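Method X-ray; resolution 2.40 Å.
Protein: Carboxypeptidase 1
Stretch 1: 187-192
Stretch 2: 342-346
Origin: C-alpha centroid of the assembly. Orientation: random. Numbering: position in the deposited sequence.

Stretch 1 (187-192) ADAVIA
Stretch 2 342-346: TVSRS

What backbones meet here? Residues 187-192 lie within a longer helix, with phi/psi near -65/-40, easing to -78/-23 at Ala-192, and Ile-191 N hydrogen-bonded to Ala-187 O at 2.8 Å and Ala-192 N to Asp-188 O at 2.9 Å. Stretch 2 is extended but forms no regular strand and runs across the helix rather than along it, and no backbone hydrogen bond joins the two. Their closest CA atoms, those of Ile-191 and Ser-344, are 6.0 Å apart, and 301 Å² is buried in all.

How does stretch 2 begin its contact? Thr-342 (-77/161, chi1 p) stays clear of the helix. Val-343 (-136/144, chi1 t) points toward it and meets two apolar side chains. Its CB lies 3.7 Å from CG1 of Val-190 (chi1 t), and its CG1 lies 4.1 Å from CG1 of Ile-191 (chi1 m, chi2 t). These aliphatic surfaces pack by van der Waals contact and exclude solvent from one another.

What does Ile-191 meet at Ser-344? Ser-344 (-171/152, chi1 p) directs its CB away from the helix, and its backbone faces the isoleucine: Ile-191 CD1 is 4.0 Å from Ser-344 CA.

How does Arg-345 reach back to the helix? At -70/120, its CB points sideways, but chi1 m followed by t, t and chi4 of 111° brings its end nearer. Ile-191 CD1 sits 3.5 Å from Arg-345 CG and also over one guanidinium face. At the edge, Arg-345 NH2 donates to OD1 of Asp-188 (chi1 m, chi2 -12°) at 3.1 Å, with an N-H...O angle of 171°, a nearly straight hydrogen bond within a salt bridge. A water accepts from Arg-345 NH2 at 3.0 Å and donates to Asp-188 O at 2.8 Å, tying the same nitrogen to the helix backbone. Ser-346 (-134/177, chi1 p) then lies out of reach.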

# COMPACT_ATOMS: atom_id res chain seq x y z
N ALA A 187 -18.69 39.08 3.64
CA ALA A 187 -18.65 38.15 4.76
C ALA A 187 -19.20 38.80 6.02
O ALA A 187 -19.97 38.18 6.76
CB ALA A 187 -17.22 37.65 4.98
N ASP A 188 -18.79 40.04 6.30
CA ASP A 188 -19.32 40.73 7.47
C ASP A 188 -20.83 40.85 7.39
O ASP A 188 -21.53 40.67 8.39
CB ASP A 188 -18.67 42.10 7.62
CG ASP A 188 -17.22 42.02 8.11
OD1 ASP A 188 -16.78 40.94 8.56
OD2 ASP A 188 -16.52 43.05 8.07
N ALA A 189 -21.36 41.14 6.20
CA ALA A 189 -22.81 41.23 6.06
C ALA A 189 -23.47 39.88 6.28
O ALA A 189 -24.52 39.79 6.92
CB ALA A 189 -23.20 41.78 4.69
N VAL A 190 -22.85 38.81 5.77
CA VAL A 190 -23.42 37.48 5.98
C VAL A 190 -23.39 37.12 7.46
O VAL A 190 -24.38 36.63 8.02
CB VAL A 190 -22.69 36.43 5.13
CG1 VAL A 190 -23.11 35.05 5.54
CG2 VAL A 190 -23.00 36.64 3.65
N ILE A 191 -22.28 37.41 8.13
CA ILE A 191 -22.18 37.08 9.55
C ILE A 191 -23.18 37.89 10.36
O ILE A 191 -23.74 37.38 11.33
CB ILE A 191 -20.74 37.32 10.03
CG1 ILE A 191 -19.80 36.27 9.41
CG2 ILE A 191 -20.68 37.34 11.56
CD1 ILE A 191 -18.33 36.59 9.56
N ALA A 192 -23.43 39.13 9.96
CA ALA A 192 -24.35 39.98 10.70
C ALA A 192 -25.80 39.64 10.43
O ALA A 192 -26.66 39.95 11.26
CB ALA A 192 -24.10 41.46 10.37
N THR A 342 -22.90 27.86 5.50
CA THR A 342 -22.76 28.83 6.58
C THR A 342 -21.41 29.53 6.49
O THR A 342 -20.46 29.05 5.87
CB THR A 342 -22.90 28.16 7.94
OG1 THR A 342 -21.69 27.45 8.25
CG2 THR A 342 -24.12 27.25 8.01
N VAL A 343 -21.32 30.68 7.15
CA VAL A 343 -20.12 31.52 7.13
C VAL A 343 -19.84 31.99 8.55
O VAL A 343 -20.76 32.24 9.33
CB VAL A 343 -20.29 32.75 6.21
CG1 VAL A 343 -19.10 33.69 6.35
CG2 VAL A 343 -20.49 32.32 4.76
N SER A 344 -18.56 32.09 8.91
CA SER A 344 -18.18 32.69 10.18
C SER A 344 -16.67 32.87 10.22
O SER A 344 -15.93 32.11 9.60
CB SER A 344 -18.63 31.85 11.38
OG SER A 344 -17.89 30.65 11.44
N ARG A 345 -16.23 33.87 10.99
CA ARG A 345 -14.80 34.03 11.24
C ARG A 345 -14.34 32.91 12.15
O ARG A 345 -14.85 32.76 13.27
CB ARG A 345 -14.54 35.38 11.91
CG ARG A 345 -15.23 36.52 11.24
CD ARG A 345 -15.14 37.78 12.07
NE ARG A 345 -16.00 38.81 11.49
CZ ARG A 345 -17.10 39.27 12.06
NH1 ARG A 345 -17.49 38.83 13.25
NH2 ARG A 345 -17.82 40.19 11.43
N SER A 346 -13.40 32.11 11.67
CA SER A 346 -12.95 30.93 12.40
C SER A 346 -11.42 30.90 12.37
O SER A 346 -10.78 31.76 11.77
CB SER A 346 -13.55 29.64 11.81
OG SER A 346 -13.27 29.52 10.42
O HOH W 1 -20.54 41.28 10.96